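Local coordinates for protein L-Ala-D/L-Glu Epimerase (PDB 1JPD) that belongs to the enolase superfamily, joining an N-terminal capping domain to a C-terminal domain of modified TIM-barrel type, at residues A148-V153 with D173-V178; A202-P207 with L223-D228; S273-C278 with F298-G303; A30-V35 with E47-P52; N248-K253 with G277-T282. All coordinates share one frame; numbering follows the deposited sequence.

In the fold
Contacts 1, 2 and 3 join neighbouring parallel strands of the barrel sheet, and contact 5 ties strand 246-249 to the loop after strand 273-276; contact 4 is an antiparallel hairpin in the N-terminal domain. All five are largely buried. Contacts 1 and 2 share a boundary, since strands 175-179 and 203-205 are neighbours, and contacts 3 and 5 share G277 and C278. Contact 1 is mainly aliphatic, whereas contact 2 ends in carboxylates and an amide. The K152-D300 salt bridge links contacts 1 and 3. Contacts 4 and 5, centres about 10 Å apart, meet through E47-T282 and T49-L280 bonds, where the two domains adjoin.

Contact 1 of 5, residues A148-V153 with D173-V178; sequences AKLLKV and DATLIV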
# COMPACT_ATOMS: atom_id res chain seq x y z
N ALA A 148 -14.54 6.77 11.29
CA ALA A 148 -13.24 7.00 10.66
C ALA A 148 -12.50 8.19 11.26
O ALA A 148 -12.92 9.33 11.10
CB ALA A 148 -13.42 7.19 9.17
N LYS A 149 -11.39 7.92 11.94
CA LYS A 149 -10.60 8.98 12.55
C LYS A 149 -9.58 9.56 11.57
O LYS A 149 -9.19 10.72 11.69
CB LYS A 149 -9.88 8.45 13.80
CG LYS A 149 -10.82 8.16 14.96
CD LYS A 149 -10.13 7.43 16.10
CE LYS A 149 -11.11 7.13 17.22
NZ LYS A 149 -12.37 6.50 16.71
N LEU A 150 -9.17 8.74 10.61
CA LEU A 150 -8.20 9.16 9.60
C LEU A 150 -8.89 9.21 8.25
O LEU A 150 -9.39 8.19 7.77
CB LEU A 150 -7.03 8.17 9.55
CG LEU A 150 -5.96 8.41 8.49
CD1 LEU A 150 -5.34 9.78 8.68
CD2 LEU A 150 -4.90 7.33 8.59
N LEU A 151 -8.94 10.39 7.65
CA LEU A 151 -9.57 10.57 6.35
C LEU A 151 -8.52 10.88 5.29
O LEU A 151 -7.65 11.73 5.50
CB LEU A 151 -10.57 11.73 6.39
CG LEU A 151 -11.75 11.65 7.35
CD1 LEU A 151 -12.61 12.91 7.23
CD2 LEU A 151 -12.57 10.41 7.04
N LYS A 152 -8.59 10.19 4.15
CA LYS A 152 -7.65 10.45 3.07
C LYS A 152 -8.43 11.24 2.03
O LYS A 152 -9.29 10.69 1.35
CB LYS A 152 -7.13 9.15 2.45
CG LYS A 152 -6.11 9.38 1.34
CD LYS A 152 -5.51 8.08 0.82
CE LYS A 152 -6.54 7.22 0.10
NZ LYS A 152 -5.97 5.92 -0.32
N VAL A 153 -8.13 12.53 1.92
CA VAL A 153 -8.84 13.38 0.97
C VAL A 153 -8.17 13.32 -0.39
O VAL A 153 -6.99 13.64 -0.52
CB VAL A 153 -8.88 14.84 1.43
CG1 VAL A 153 -9.60 15.69 0.41
CG2 VAL A 153 -9.58 14.94 2.78
N ASP A 173 -11.95 17.69 14.09
CA ASP A 173 -11.15 16.77 14.89
C ASP A 173 -10.55 15.61 14.12
O ASP A 173 -9.72 14.88 14.65
CB ASP A 173 -11.97 16.21 16.06
CG ASP A 173 -12.39 17.28 17.03
OD1 ASP A 173 -11.53 18.12 17.39
OD2 ASP A 173 -13.57 17.28 17.45
N ALA A 174 -10.99 15.43 12.88
CA ALA A 174 -10.49 14.34 12.06
C ALA A 174 -9.04 14.55 11.66
O ALA A 174 -8.62 15.68 11.43
CB ALA A 174 -11.34 14.21 10.81
N THR A 175 -8.28 13.47 11.61
CA THR A 175 -6.89 13.54 11.16
C THR A 175 -7.01 13.47 9.63
O THR A 175 -7.62 12.53 9.11
CB THR A 175 -6.05 12.34 11.63
OG1 THR A 175 -6.02 12.30 13.06
CG2 THR A 175 -4.63 12.44 11.09
N LEU A 176 -6.46 14.45 8.93
CA LEU A 176 -6.56 14.47 7.47
C LEU A 176 -5.24 14.32 6.72
O LEU A 176 -4.23 14.92 7.09
CB LEU A 176 -7.19 15.80 7.01
CG LEU A 176 -8.51 16.27 7.62
CD1 LEU A 176 -8.83 17.66 7.10
CD2 LEU A 176 -9.62 15.30 7.26
N ILE A 177 -5.25 13.49 5.67
CA ILE A 177 -4.08 13.33 4.81
C ILE A 177 -4.61 13.55 3.40
O ILE A 177 -5.76 13.21 3.11
CB ILE A 177 -3.40 11.95 4.97
CG1 ILE A 177 -4.35 10.82 4.62
CG2 ILE A 177 -2.89 11.79 6.40
CD1 ILE A 177 -3.70 9.45 4.74
N VAL A 178 -3.80 14.15 2.54
CA VAL A 178 -4.21 14.44 1.17
C VAL A 178 -3.43 13.68 0.11
O VAL A 178 -2.19 13.69 0.12
CB VAL A 178 -4.08 15.96 0.86
CG1 VAL A 178 -4.10 16.20 -0.64
CG2 VAL A 178 -5.21 16.72 1.52
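I177, which loses the most surface here, leans on two residues of the adjacent strand with two different branches. Its CG2 meets L150 CD1 at 3.9 Å, and its CG1 lies 3.9 Å from K152 CB. A chi1 of 60° places CG1 between the backbone N and the carbonyl carbon, the branch that then rises over segment 148-153. L150 adds a second contact on this face, CD1 to T175 CG2 at 3.7 Å. K152 contributes the base of its chain alone, since its NZ leads away to a salt bridge with D300.

V153 points to the other face, where its CB lies 4.1 Å from V178 CG2. Beside it, L151 and L176 run side by side in the same direction, with L151 CB 3.8 Å from L176 CD2. M136 and M164, from helices 133-145 and 160-170, touch V153 on that face.

Between the faces, four backbone bonds alternate in the parallel pattern: T175 N to K149 O, L151 N to T175 O, I177 N to L151 O and V153 N to I177 O. L151 N to T175 O measures 2.9 Å, with an angle of 172° at the hydrogen. The strand axes approach to 4.6 Å at 25°. With helix 160-170 between them, strands 150-154 and 175-179 form a beta-alpha-beta crossover, the repeating element of a TIM barrel.

Contact 2 of 5, residues A202-P207 with L223-D228; sequences AMLEQP and LPICAD
Q206 reaches across to D228 with its side-chain amide: OE1 accepts the backbone N of D228 at 2.9 Å, the donor lying in the carbonyl plane and the hydrogen-bond angle being 166°. A bend at chi2 (87°) brings the amide there. Near the same aspartate, E205 OE2 lies 3.5 Å from D228 OD2, two like-charged acceptors with their carboxylate planes 32° apart.

On the same face as E205, M203 lays its sulfur against C226, SD to CB 3.7 Å. The opposite face is aliphatic. L204 and I225 point the same way, side by side, with CD2 4.2 Å from CD1, while P207 CD sits 3.9 Å from I225 CG2, those two side chains crossing at about a right angle. L223 CD1 closes the row at 4.0 Å from L204 CB. Three backbone bonds hold the strands in parallel register: L204 N to P224 O, C226 N to L204 O and Q206 N to C226 O, the last at 2.7 Å.

A second shell positions the polar ends. Q206 NE2 bonds to L208 O and S230 OG, which fixes the amide; N248 ND2 holds E205 OE2 and K253 NZ pairs with D228 OD1, partners that may ease the carboxylate repulsion. In the barrel sheet the pair lies between strands 175-179 and 246-249, and C193 of helix 189-198 covers L204, L223 and I225.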
# COMPACT_ATOMS: atom_id res chain seq x y z
N ALA A 202 -2.17 16.59 8.28
CA ALA A 202 -1.03 15.82 8.76
C ALA A 202 -0.00 15.46 7.70
O ALA A 202 1.20 15.41 7.98
CB ALA A 202 -1.51 14.56 9.45
N MET A 203 -0.46 15.21 6.47
CA MET A 203 0.46 14.82 5.41
C MET A 203 -0.10 14.99 4.00
O MET A 203 -1.30 14.84 3.78
CB MET A 203 0.89 13.37 5.65
CG MET A 203 1.75 12.75 4.57
SD MET A 203 0.75 12.11 3.19
CE MET A 203 0.26 10.48 3.83
N LEU A 204 0.78 15.32 3.06
CA LEU A 204 0.43 15.49 1.65
C LEU A 204 1.15 14.40 0.86
O LEU A 204 2.38 14.26 0.96
CB LEU A 204 0.88 16.86 1.15
CG LEU A 204 0.82 17.07 -0.36
CD1 LEU A 204 -0.64 16.99 -0.85
CD2 LEU A 204 1.44 18.41 -0.71
N GLU A 205 0.41 13.63 0.07
CA GLU A 205 0.99 12.52 -0.68
C GLU A 205 1.19 12.73 -2.18
O GLU A 205 0.26 13.10 -2.90
CB GLU A 205 0.12 11.28 -0.42
CG GLU A 205 0.55 10.02 -1.12
CD GLU A 205 -0.19 8.79 -0.60
OE1 GLU A 205 -1.35 8.94 -0.14
OE2 GLU A 205 0.38 7.68 -0.65
N GLN A 206 2.42 12.49 -2.63
CA GLN A 206 2.81 12.59 -4.05
C GLN A 206 2.07 13.63 -4.88
O GLN A 206 1.33 13.28 -5.80
CB GLN A 206 2.64 11.22 -4.71
CG GLN A 206 3.19 11.10 -6.13
CD GLN A 206 4.66 10.72 -6.18
OE1 GLN A 206 5.15 9.95 -5.33
NE2 GLN A 206 5.38 11.23 -7.18
N PRO A 207 2.28 14.92 -4.59
CA PRO A 207 1.61 15.98 -5.35
C PRO A 207 2.11 16.12 -6.78
O PRO A 207 1.37 16.54 -7.67
CB PRO A 207 1.92 17.22 -4.52
CG PRO A 207 3.27 16.92 -4.00
CD PRO A 207 3.12 15.49 -3.54
N LEU A 223 4.43 20.84 5.76
CA LEU A 223 3.85 19.62 6.32
C LEU A 223 4.61 18.47 5.69
O LEU A 223 5.24 18.63 4.65
CB LEU A 223 2.36 19.48 6.00
CG LEU A 223 1.92 19.06 4.59
CD1 LEU A 223 0.42 18.75 4.60
CD2 LEU A 223 2.23 20.17 3.61
N PRO A 224 4.57 17.30 6.33
CA PRO A 224 5.28 16.16 5.75
C PRO A 224 4.71 15.87 4.37
O PRO A 224 3.49 15.95 4.16
CB PRO A 224 4.99 15.03 6.74
CG PRO A 224 4.68 15.75 8.04
CD PRO A 224 3.87 16.92 7.57
N ILE A 225 5.59 15.55 3.42
CA ILE A 225 5.16 15.23 2.06
C ILE A 225 5.61 13.80 1.78
O ILE A 225 6.79 13.48 1.88
CB ILE A 225 5.74 16.24 1.04
CG1 ILE A 225 5.21 17.65 1.35
CG2 ILE A 225 5.35 15.85 -0.38
CD1 ILE A 225 5.50 18.70 0.29
N CYS A 226 4.65 12.94 1.43
CA CYS A 226 4.93 11.51 1.20
C CYS A 226 5.13 11.04 -0.24
O CYS A 226 4.41 11.46 -1.15
CB CYS A 226 3.83 10.65 1.83
SG CYS A 226 4.23 8.89 1.95
N ALA A 227 6.09 10.15 -0.42
CA ALA A 227 6.38 9.58 -1.73
C ALA A 227 5.55 8.32 -1.90
O ALA A 227 5.47 7.49 -0.99
CB ALA A 227 7.87 9.24 -1.84
N ASP A 228 4.92 8.19 -3.07
CA ASP A 228 4.10 7.03 -3.38
C ASP A 228 4.65 6.40 -4.66
O ASP A 228 5.40 5.42 -4.60
CB ASP A 228 2.64 7.44 -3.59
CG ASP A 228 1.71 6.24 -3.73
OD1 ASP A 228 2.19 5.08 -3.65
OD2 ASP A 228 0.49 6.46 -3.91

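Contact 3 of 5, residues S273-C278 with F298-G303; sequences SLMLGC and FADLDG
L276 and L301 cross obliquely and meet through methyl groups, L276 CD2 lying 3.6 Å from L301 CD2. The same L301 CD2 is also 3.6 Å from L276 CG, and thus sits against the branch point of the other leucine. V296 and L292 also touch L276.

M275 points to the other face of the sheet. Its chain is extended throughout, with chi1 at -177°, and it spans two residues of the partner segment: CG rests on F298 CB at 3.9 Å, and the terminal CE reaches D300 CB at 3.8 Å. The M275 and F298 side chains cross obliquely, and the phenyl ring itself swings off this contact to pack on L150, I177 and A202. D300 thus meets M275 with its CB, the methylene at the base of its side chain.

Two backbone bonds pin the register: L276 N to F298 O at 3.0 Å, and D300 N to L276 O at 2.8 Å with a C=O...N angle of 179°. Further along, C278 turns its side chain to the partner segment, SG lying 3.5 Å from D300 O. The end-to-end directions of 274-278 and 298-303 differ by only 8°, so the segments run parallel.

Chemically, then, side-chain adhesion is supplied by hydrocarbon groups, with the C278 thiol beside the D300 carbonyl, while the two backbone bonds set the parallel register. The carboxylate of D300 is not spent on this partner: its OD2 pairs with K152, so the charge is matched by a residue of another strand, 150-154.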
# COMPACT_ATOMS: atom_id res chain seq x y z
N SER A 273 9.74 8.98 7.59
CA SER A 273 8.62 8.45 8.36
C SER A 273 7.99 7.42 7.42
O SER A 273 8.19 7.49 6.20
CB SER A 273 7.63 9.57 8.73
OG SER A 273 7.43 10.47 7.66
N LEU A 274 7.24 6.47 7.95
CA LEU A 274 6.65 5.45 7.10
C LEU A 274 5.14 5.43 7.04
O LEU A 274 4.45 5.87 7.96
CB LEU A 274 7.12 4.05 7.54
CG LEU A 274 8.60 3.78 7.76
CD1 LEU A 274 8.78 2.31 8.11
CD2 LEU A 274 9.40 4.14 6.52
N MET A 275 4.63 4.90 5.94
CA MET A 275 3.21 4.75 5.73
C MET A 275 3.06 3.39 5.06
O MET A 275 3.94 2.98 4.30
CB MET A 275 2.68 5.84 4.81
CG MET A 275 1.19 5.77 4.63
SD MET A 275 0.59 6.93 3.41
CE MET A 275 -1.05 6.29 3.20
N LEU A 276 1.98 2.67 5.34
CA LEU A 276 1.78 1.36 4.73
C LEU A 276 0.57 1.46 3.81
O LEU A 276 -0.53 1.79 4.26
CB LEU A 276 1.54 0.28 5.79
CG LEU A 276 1.28 -1.15 5.29
CD1 LEU A 276 2.51 -1.66 4.56
CD2 LEU A 276 0.95 -2.08 6.46
N GLY A 277 0.77 1.18 2.52
CA GLY A 277 -0.33 1.25 1.57
C GLY A 277 -0.69 -0.11 1.00
O GLY A 277 -0.20 -1.14 1.44
N CYS A 278 -1.56 -0.11 -0.00
CA CYS A 278 -1.97 -1.35 -0.63
C CYS A 278 -2.57 -0.99 -1.97
O CYS A 278 -2.78 0.18 -2.26
CB CYS A 278 -3.04 -2.04 0.21
SG CYS A 278 -4.67 -1.21 0.10
N PHE A 298 0.78 5.89 9.36
CA PHE A 298 -0.56 5.75 8.80
C PHE A 298 -0.68 4.41 8.11
O PHE A 298 0.28 3.92 7.53
CB PHE A 298 -0.85 6.86 7.78
CG PHE A 298 -0.69 8.25 8.33
CD1 PHE A 298 0.49 8.95 8.13
CD2 PHE A 298 -1.71 8.83 9.08
CE1 PHE A 298 0.66 10.22 8.67
CE2 PHE A 298 -1.55 10.10 9.62
CZ PHE A 298 -0.36 10.80 9.42
N ALA A 299 -1.86 3.81 8.19
CA ALA A 299 -2.11 2.54 7.55
C ALA A 299 -3.27 2.71 6.58
O ALA A 299 -4.37 3.09 6.98
CB ALA A 299 -2.46 1.47 8.58
N ASP A 300 -3.01 2.47 5.30
CA ASP A 300 -4.05 2.57 4.28
C ASP A 300 -4.18 1.15 3.72
O ASP A 300 -3.58 0.81 2.69
CB ASP A 300 -3.63 3.56 3.19
CG ASP A 300 -4.74 3.83 2.19
OD1 ASP A 300 -5.88 3.38 2.43
OD2 ASP A 300 -4.48 4.51 1.17
N LEU A 301 -4.95 0.31 4.42
CA LEU A 301 -5.11 -1.09 4.04
C LEU A 301 -6.53 -1.54 3.70
O LEU A 301 -6.79 -2.74 3.68
CB LEU A 301 -4.59 -1.99 5.16
CG LEU A 301 -3.19 -1.74 5.72
CD1 LEU A 301 -3.02 -2.51 7.03
CD2 LEU A 301 -2.15 -2.17 4.70
N ASP A 302 -7.43 -0.62 3.41
CA ASP A 302 -8.80 -1.04 3.13
C ASP A 302 -9.08 -1.50 1.70
O ASP A 302 -10.23 -1.59 1.28
CB ASP A 302 -9.81 0.05 3.56
CG ASP A 302 -9.82 1.26 2.62
OD1 ASP A 302 -10.66 2.16 2.86
OD2 ASP A 302 -9.01 1.32 1.67
N GLY A 303 -8.03 -1.82 0.95
CA GLY A 303 -8.22 -2.29 -0.41
C GLY A 303 -9.36 -3.30 -0.56
O GLY A 303 -10.20 -3.16 -1.43

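Contact 4 of 5, residues A30-V35 with E47-P52; sequences ARVVVV and ECTPYP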
# COMPACT_ATOMS: atom_id res chain seq x y z
N ALA A 30 -10.78 -5.83 -9.79
CA ALA A 30 -9.42 -5.84 -9.27
C ALA A 30 -8.77 -7.13 -9.72
O ALA A 30 -9.13 -8.21 -9.27
CB ALA A 30 -9.44 -5.78 -7.74
N ARG A 31 -7.80 -7.03 -10.62
CA ARG A 31 -7.15 -8.22 -11.13
C ARG A 31 -5.94 -8.64 -10.31
O ARG A 31 -4.98 -7.89 -10.18
CB ARG A 31 -6.75 -8.00 -12.58
CG ARG A 31 -7.97 -7.87 -13.48
CD ARG A 31 -7.63 -7.87 -14.95
NE ARG A 31 -8.80 -8.27 -15.72
CZ ARG A 31 -9.07 -9.53 -16.06
NH1 ARG A 31 -8.25 -10.51 -15.71
NH2 ARG A 31 -10.18 -9.82 -16.73
N VAL A 32 -6.00 -9.85 -9.75
CA VAL A 32 -4.91 -10.36 -8.94
C VAL A 32 -4.39 -11.71 -9.42
O VAL A 32 -5.11 -12.48 -10.05
CB VAL A 32 -5.34 -10.52 -7.46
CG1 VAL A 32 -5.92 -9.22 -6.94
CG2 VAL A 32 -6.34 -11.66 -7.32
N VAL A 33 -3.14 -11.99 -9.11
CA VAL A 33 -2.53 -13.25 -9.48
C VAL A 33 -2.19 -13.99 -8.19
O VAL A 33 -1.54 -13.44 -7.29
CB VAL A 33 -1.25 -13.05 -10.31
CG1 VAL A 33 -0.55 -14.38 -10.49
CG2 VAL A 33 -1.59 -12.45 -11.66
N VAL A 34 -2.64 -15.24 -8.09
CA VAL A 34 -2.39 -16.02 -6.89
C VAL A 34 -1.37 -17.13 -7.13
O VAL A 34 -1.33 -17.73 -8.21
CB VAL A 34 -3.68 -16.69 -6.37
CG1 VAL A 34 -3.40 -17.37 -5.04
CG2 VAL A 34 -4.79 -15.66 -6.23
N VAL A 35 -0.54 -17.37 -6.13
CA VAL A 35 0.46 -18.43 -6.20
C VAL A 35 0.36 -19.30 -4.97
O VAL A 35 0.53 -18.84 -3.84
CB VAL A 35 1.89 -17.88 -6.28
CG1 VAL A 35 2.89 -19.02 -6.08
CG2 VAL A 35 2.10 -17.20 -7.63
N GLU A 47 -0.56 -13.62 -2.76
CA GLU A 47 -1.31 -12.89 -3.76
C GLU A 47 -0.58 -11.61 -4.16
O GLU A 47 0.27 -11.10 -3.42
CB GLU A 47 -2.69 -12.53 -3.22
CG GLU A 47 -3.54 -11.68 -4.15
CD GLU A 47 -4.88 -11.32 -3.56
OE1 GLU A 47 -5.61 -12.25 -3.17
OE2 GLU A 47 -5.21 -10.11 -3.50
N CYS A 48 -0.90 -11.11 -5.35
CA CYS A 48 -0.31 -9.87 -5.84
C CYS A 48 -1.24 -9.19 -6.83
O CYS A 48 -2.18 -9.81 -7.36
CB CYS A 48 1.06 -10.12 -6.48
SG CYS A 48 1.01 -10.79 -8.14
N THR A 49 -1.00 -7.91 -7.07
CA THR A 49 -1.81 -7.14 -8.00
C THR A 49 -0.92 -6.45 -9.02
O THR A 49 -0.29 -5.44 -8.71
CB THR A 49 -2.62 -6.07 -7.25
OG1 THR A 49 -3.54 -6.71 -6.36
CG2 THR A 49 -3.41 -5.20 -8.24
N PRO A 50 -0.85 -6.99 -10.25
CA PRO A 50 -0.01 -6.36 -11.28
C PRO A 50 -0.30 -4.85 -11.35
O PRO A 50 -1.47 -4.43 -11.46
CB PRO A 50 -0.43 -7.11 -12.55
CG PRO A 50 -0.74 -8.48 -12.02
CD PRO A 50 -1.54 -8.17 -10.78
N TYR A 51 0.77 -4.06 -11.29
CA TYR A 51 0.66 -2.59 -11.30
C TYR A 51 0.79 -2.04 -12.72
O TYR A 51 1.89 -1.92 -13.25
CB TYR A 51 1.76 -1.99 -10.41
CG TYR A 51 1.48 -0.59 -9.88
CD1 TYR A 51 0.23 -0.00 -10.04
CD2 TYR A 51 2.45 0.12 -9.19
CE1 TYR A 51 -0.04 1.27 -9.53
CE2 TYR A 51 2.19 1.39 -8.67
CZ TYR A 51 0.94 1.96 -8.84
OH TYR A 51 0.66 3.20 -8.32
N PRO A 52 -0.35 -1.70 -13.35
CA PRO A 52 -0.33 -1.17 -14.71
C PRO A 52 0.70 -0.05 -14.89
O PRO A 52 1.55 -0.10 -15.78
CB PRO A 52 -1.77 -0.68 -14.92
CG PRO A 52 -2.56 -1.66 -14.11
CD PRO A 52 -1.73 -1.76 -12.83
O HOH W 1 -4.23 -5.83 -11.88
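E47, stretched alongside V32, carries in OE1 an oxygen gripped by two groups, T282 OG1 through a hydrogen bond and R284 NH2 through a salt bridge. An extended chain with CG anti to the backbone N (chi1 176°) takes the carboxylate past the valine: CG lies 3.9 Å from V32 CB, and OE2 3.6 Å from V32 CG1. V32 CG1 also comes within 3.5 Å of T49 OG1, which bonds in turn to L280 O.

V33 and C48 form the hydrogen-bonded pair of the antiparallel strands. V33 N donates to C48 O at 3.0 Å, the donor tilted 27° from the carbonyl plane, and C48 N returns a more bent bond to V33 O at 3.1 Å, with 136° at the hydrogen. On their side of the sheet V33 CB faces C48 SG, and V33 CG2 meets P50 CG at 4.1 Å, roughly at right angles.

Where the second strand departs, a water takes over, donating to R31 O at 2.8 Å and to P50 O. Strand 6-15 flanks the far edge of strand 29-39. The arrangement is a beta hairpin, 29-39 with 42-48, in the three-stranded antiparallel sheet of the enolase-type N-terminal domain.

Contact 5 of 5, residues N248-K253 with G277-T282; sequences NIKLDK and GCMLCT
G277 opens the loop by donating its backbone N to I249 O at 2.8 Å, a nearly straight bond of 173° at the hydrogen, although the donor is tilted 25° from the carbonyl plane. Its own O receives a hydrogen bond from a water that in turn accepts from L251 N, bridging the loop to the first turn of helix 251-254. Over the backbone of G277 passes the K250 side chain, CG lying 3.6 Å from G277 C.

C278 comes next. K250, extended beyond CG, runs along this peptide and ends in a weak hydrogen bond from NZ to C278 O at 3.4 Å; the C278 side chain starts away from 248-253 and touches I286.

M279 makes the broadest contact. Bent at chi2 (-74°), its chain brings the methyl CE to 3.9 Å from D252 CB, 4.0 Å from K250 CD and 4.1 Å from K253 CG. K253 itself crosses M279 at about a right angle and is tied back by NZ to N248 O at 2.9 Å, a bond within its own segment. Y51 of the N-terminal domain also touches M279.

Beyond M279 the loop leaves this partner, and T282 serves as N-cap of helix 283-289, its OG1 bonded to R284 N. K250 holds the N-cap position of helix 251-254. In the barrel sheet, strand 246-249 lies between strands 225-227 and 273-276, with helix 257-269 packed on I249.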
# COMPACT_ATOMS: atom_id res chain seq x y z
N ASN A 248 5.60 5.84 1.10
CA ASN A 248 4.44 4.95 1.17
C ASN A 248 4.88 3.56 0.71
O ASN A 248 5.14 3.35 -0.48
CB ASN A 248 3.33 5.48 0.26
CG ASN A 248 2.07 4.64 0.32
OD1 ASN A 248 2.13 3.41 0.33
ND2 ASN A 248 0.91 5.29 0.32
N ILE A 249 4.98 2.62 1.64
CA ILE A 249 5.41 1.26 1.33
C ILE A 249 4.25 0.38 0.87
O ILE A 249 3.22 0.29 1.54
CB ILE A 249 6.06 0.57 2.56
CG1 ILE A 249 7.30 1.35 3.00
CG2 ILE A 249 6.42 -0.87 2.23
CD1 ILE A 249 7.87 0.89 4.34
N LYS A 250 4.43 -0.28 -0.28
CA LYS A 250 3.43 -1.20 -0.83
C LYS A 250 4.16 -2.43 -1.30
O LYS A 250 5.14 -2.34 -2.04
CB LYS A 250 2.68 -0.57 -2.00
CG LYS A 250 1.75 0.53 -1.60
CD LYS A 250 0.95 1.02 -2.79
CE LYS A 250 0.06 2.17 -2.38
NZ LYS A 250 -0.80 2.63 -3.49
N LEU A 251 3.68 -3.60 -0.87
CA LEU A 251 4.33 -4.86 -1.24
C LEU A 251 4.46 -5.10 -2.74
O LEU A 251 5.45 -5.69 -3.18
CB LEU A 251 3.61 -6.04 -0.58
CG LEU A 251 3.52 -5.98 0.95
CD1 LEU A 251 3.14 -7.36 1.46
CD2 LEU A 251 4.83 -5.53 1.55
N ASP A 252 3.48 -4.65 -3.53
CA ASP A 252 3.56 -4.83 -4.98
C ASP A 252 4.71 -4.01 -5.57
O ASP A 252 5.26 -4.37 -6.61
CB ASP A 252 2.24 -4.42 -5.65
CG ASP A 252 1.10 -5.38 -5.35
OD1 ASP A 252 1.24 -6.59 -5.64
OD2 ASP A 252 0.05 -4.92 -4.84
N LYS A 253 5.07 -2.90 -4.92
CA LYS A 253 6.16 -2.06 -5.41
C LYS A 253 7.52 -2.54 -4.87
O LYS A 253 8.52 -2.48 -5.57
CB LYS A 253 5.94 -0.59 -5.04
CG LYS A 253 4.70 0.06 -5.66
CD LYS A 253 4.59 1.55 -5.28
CE LYS A 253 4.46 1.73 -3.76
NZ LYS A 253 4.44 3.17 -3.33
N GLY A 277 0.77 1.18 2.52
CA GLY A 277 -0.33 1.25 1.57
C GLY A 277 -0.69 -0.11 1.00
O GLY A 277 -0.20 -1.14 1.44
N CYS A 278 -1.56 -0.11 -0.00
CA CYS A 278 -1.97 -1.35 -0.63
C CYS A 278 -2.57 -0.99 -1.97
O CYS A 278 -2.78 0.18 -2.26
CB CYS A 278 -3.04 -2.04 0.21
SG CYS A 278 -4.67 -1.21 0.10
N MET A 279 -2.83 -2.01 -2.78
CA MET A 279 -3.47 -1.83 -4.09
C MET A 279 -4.85 -2.46 -3.88
O MET A 279 -5.19 -2.83 -2.75
CB MET A 279 -2.73 -2.63 -5.16
CG MET A 279 -1.26 -2.37 -5.24
SD MET A 279 -0.94 -0.78 -5.99
CE MET A 279 0.79 -0.88 -6.26
N LEU A 280 -5.65 -2.55 -4.94
CA LEU A 280 -6.95 -3.20 -4.82
C LEU A 280 -6.56 -4.68 -4.66
O LEU A 280 -5.76 -5.19 -5.44
CB LEU A 280 -7.78 -3.00 -6.10
CG LEU A 280 -8.36 -1.59 -6.27
CD1 LEU A 280 -9.10 -1.50 -7.59
CD2 LEU A 280 -9.29 -1.29 -5.11
N CYS A 281 -7.11 -5.35 -3.66
CA CYS A 281 -6.73 -6.74 -3.40
C CYS A 281 -7.72 -7.44 -2.48
O CYS A 281 -8.70 -6.85 -2.05
CB CYS A 281 -5.35 -6.75 -2.75
SG CYS A 281 -5.31 -5.79 -1.18
N THR A 282 -7.46 -8.72 -2.19
CA THR A 282 -8.31 -9.47 -1.28
C THR A 282 -7.60 -9.43 0.07
O THR A 282 -6.47 -8.94 0.16
CB THR A 282 -8.47 -10.95 -1.68
OG1 THR A 282 -7.26 -11.66 -1.39
CG2 THR A 282 -8.78 -11.07 -3.16
O HOH W 2 1.08 -3.43 0.24